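Local coordinates for MrsD protein (Bacillus sp., PDB 1P3Y), which catalyses the FAD-dependent oxidative decarboxylation of the C-terminal cysteine of the lantibiotic mersacidin to an aminoenethiol residue, working as a homododecamer, at the interface of chains A and B. Numbering follows the deposited sequence. Chains: chain A/B, MrsD protein.

The interface of chains A and B. Residues chain A 75-76, 80, 111-116; chain B 125, 127-128, 131.
Of the flat groups of chain A, the guanidinium of A:Arg80 takes the methyl CD1 of B:Leu127 over the centre of one face, CZ to CD1 3.4 Å, while the amide carbon of B:Asn125 and CB of A:Val76 lie at its edge. The imidazole of A:His75, the active-site residue, carries CG1 of A:Val76 on one face toward the rim. Its CE1 meets SD of B:Met128 at 3.3 Å, the two side chains crossing nearly at right angles, so the neighbouring subunit's methionine abuts the catalytic histidine. B:Met128, bent at chi3, leaves its CE beside the same imidazole. CG of A:Pro115 lies over one face of both the A:His114 and A:His116 rings, toward the rim.

The A:Arg80 and B:Asn125 tips meet head on with guanidinium and amide planes 88° apart. NH1 lies across the amide end, hydrogen-bonded to OD1 at 3.1 Å (155° at hydrogen) but also 3.0 Å from ND2, a fellow donor. The approach to OD1 is in the carbonyl plane yet poorly directed (C=O...N 93°), and the donor–donor proximity offsets the bond.

The other methyl of B:Leu127, CD2, packs on A:Pro115, 3.5 Å from CA, so the leucine fork spans arginine and proline. B:Lys131, bent at chi2 and chi4, delivers its ammonium to backbone carbonyls: NZ hydrogen-bonds A:His114 O at 2.6 Å and A:Val111 O at 2.8 Å, with a weak third bond to A:Leu112 O. The carbonyl-end dipole of the helix would plausibly favour the charged amine.

In this homododecamer interface of Rossmann-type HFCD flavoprotein subunits, chain A contributes helix 75-81 and the C-terminal end of helix 106-113 with the following loop; chain B contributes short helix 126-129 and its flanking loops.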
loop_
_atom_site.group_PDB
_atom_site.type_symbol
_atom_site.label_atom_id
_atom_site.label_comp_id
_atom_site.label_asym_id
_atom_site.label_seq_id
_atom_site.Cartn_x
_atom_site.Cartn_y
_atom_site.Cartn_z
ATOM N N HIS A 75 -15.138 21.719 -14.445
ATOM C CA HIS A 75 -16.523 21.677 -14.917
ATOM C C HIS A 75 -16.824 22.911 -15.776
ATOM O O HIS A 75 -17.542 22.824 -16.775
ATOM C CB HIS A 75 -17.488 21.619 -13.725
ATOM C CG HIS A 75 -17.304 22.739 -12.749
ATOM N ND1 HIS A 75 -18.346 23.533 -12.320
ATOM C CD2 HIS A 75 -16.190 23.228 -12.151
ATOM C CE1 HIS A 75 -17.882 24.465 -11.505
ATOM N NE2 HIS A 75 -16.576 24.303 -11.387
ATOM N N VAL A 76 -16.270 24.059 -15.389
ATOM C CA VAL A 76 -16.484 25.288 -16.148
ATOM C C VAL A 76 -15.734 25.202 -17.482
ATOM O O VAL A 76 -16.213 25.693 -18.506
ATOM C CB VAL A 76 -15.996 26.545 -15.368
ATOM C CG1 VAL A 76 -16.572 26.533 -13.954
ATOM C CG2 VAL A 76 -14.469 26.598 -15.346
ATOM N N ARG A 80 -17.861 24.927 -20.711
ATOM C CA ARG A 80 -17.752 25.975 -21.724
ATOM C C ARG A 80 -17.196 25.445 -23.028
ATOM O O ARG A 80 -17.615 25.881 -24.099
ATOM C CB ARG A 80 -16.875 27.133 -21.237
ATOM C CG ARG A 80 -17.617 28.129 -20.360
ATOM C CD ARG A 80 -16.882 29.468 -20.292
ATOM N NE ARG A 80 -17.654 30.499 -19.589
ATOM C CZ ARG A 80 -17.900 30.502 -18.277
ATOM N NH1 ARG A 80 -17.432 29.525 -17.506
ATOM N NH2 ARG A 80 -18.616 31.485 -17.732
ATOM N N VAL A 111 -23.535 20.042 -15.821
ATOM C CA VAL A 111 -24.847 20.499 -16.269
ATOM C C VAL A 111 -25.032 21.954 -15.840
ATOM O O VAL A 111 -25.472 22.784 -16.627
ATOM C CB VAL A 111 -25.994 19.626 -15.687
ATOM C CG1 VAL A 111 -27.354 20.291 -15.950
ATOM C CG2 VAL A 111 -25.973 18.239 -16.331
ATOM N N LEU A 112 -24.677 22.271 -14.601
ATOM C CA LEU A 112 -24.815 23.639 -14.122
ATOM C C LEU A 112 -23.812 24.579 -14.757
ATOM O O LEU A 112 -24.089 25.758 -14.907
ATOM C CB LEU A 112 -24.640 23.724 -12.602
ATOM C CG LEU A 112 -25.714 23.116 -11.701
ATOM C CD1 LEU A 112 -25.253 23.238 -10.269
ATOM C CD2 LEU A 112 -27.032 23.798 -11.881
ATOM N N ALA A 113 -22.648 24.068 -15.130
ATOM C CA ALA A 113 -21.618 24.924 -15.706
ATOM C C ALA A 113 -21.661 25.097 -17.219
ATOM O O ALA A 113 -20.922 25.917 -17.764
ATOM C CB ALA A 113 -20.244 24.432 -15.280
ATOM N N HIS A 114 -22.515 24.331 -17.893
ATOM C CA HIS A 114 -22.664 24.437 -19.351
ATOM C C HIS A 114 -23.616 25.623 -19.649
ATOM O O HIS A 114 -24.713 25.710 -19.086
ATOM C CB HIS A 114 -23.252 23.137 -19.904
ATOM C CG HIS A 114 -23.281 23.063 -21.398
ATOM N ND1 HIS A 114 -24.426 22.756 -22.106
ATOM C CD2 HIS A 114 -22.290 23.166 -22.314
ATOM C CE1 HIS A 114 -24.136 22.666 -23.393
ATOM N NE2 HIS A 114 -22.845 22.908 -23.546
ATOM N N PRO A 115 -23.202 26.549 -20.536
ATOM C CA PRO A 115 -24.005 27.724 -20.900
ATOM C C PRO A 115 -25.410 27.409 -21.387
ATOM O O PRO A 115 -26.359 28.127 -21.070
ATOM C CB PRO A 115 -23.170 28.383 -21.990
ATOM C CG PRO A 115 -22.495 27.222 -22.626
ATOM C CD PRO A 115 -22.029 26.447 -21.419
ATOM N N HIS A 116 -25.539 26.331 -22.150
ATOM C CA HIS A 116 -26.825 25.933 -22.702
ATOM C C HIS A 116 -27.496 24.854 -21.872
ATOM O O HIS A 116 -26.948 24.393 -20.861
ATOM C CB HIS A 116 -26.615 25.427 -24.119
ATOM C CG HIS A 116 -25.680 26.277 -24.914
ATOM N ND1 HIS A 116 -25.954 27.592 -25.221
ATOM C CD2 HIS A 116 -24.451 26.022 -25.417
ATOM C CE1 HIS A 116 -24.933 28.111 -25.879
ATOM N NE2 HIS A 116 -24.007 27.179 -26.012
ATOM N N ASN B 125 -19.522 29.933 -10.704
ATOM C CA ASN B 125 -19.372 30.464 -12.048
ATOM C C ASN B 125 -20.683 31.161 -12.430
ATOM O O ASN B 125 -21.773 30.701 -12.058
ATOM C CB ASN B 125 -19.094 29.300 -12.995
ATOM C CG ASN B 125 -18.715 29.751 -14.352
ATOM O OD1 ASN B 125 -17.688 30.405 -14.527
ATOM N ND2 ASN B 125 -19.535 29.412 -15.341
ATOM N N LEU B 127 -22.256 31.260 -15.181
ATOM C CA LEU B 127 -23.155 30.392 -15.925
ATOM C C LEU B 127 -23.990 29.611 -14.909
ATOM O O LEU B 127 -25.214 29.506 -15.027
ATOM C CB LEU B 127 -22.365 29.428 -16.814
ATOM C CG LEU B 127 -21.802 30.048 -18.101
ATOM C CD1 LEU B 127 -20.887 29.059 -18.806
ATOM C CD2 LEU B 127 -22.952 30.458 -19.015
ATOM N N MET B 128 -23.320 29.081 -13.891
ATOM C CA MET B 128 -23.997 28.313 -12.855
ATOM C C MET B 128 -24.954 29.184 -12.058
ATOM O O MET B 128 -26.054 28.757 -11.702
ATOM C CB MET B 128 -22.969 27.705 -11.899
ATOM C CG MET B 128 -22.040 26.697 -12.542
ATOM S SD MET B 128 -20.640 26.344 -11.483
ATOM C CE MET B 128 -21.422 25.239 -10.262
ATOM N N LYS B 131 -28.445 29.698 -13.522
ATOM C CA LYS B 131 -29.287 28.523 -13.731
ATOM C C LYS B 131 -30.553 28.577 -12.857
ATOM O O LYS B 131 -30.511 28.930 -11.666
ATOM C CB LYS B 131 -28.488 27.231 -13.461
ATOM C CG LYS B 131 -27.498 26.886 -14.560
ATOM C CD LYS B 131 -28.234 26.513 -15.834
ATOM C CE LYS B 131 -27.325 26.502 -17.060
ATOM N NZ LYS B 131 -26.281 25.467 -17.001
#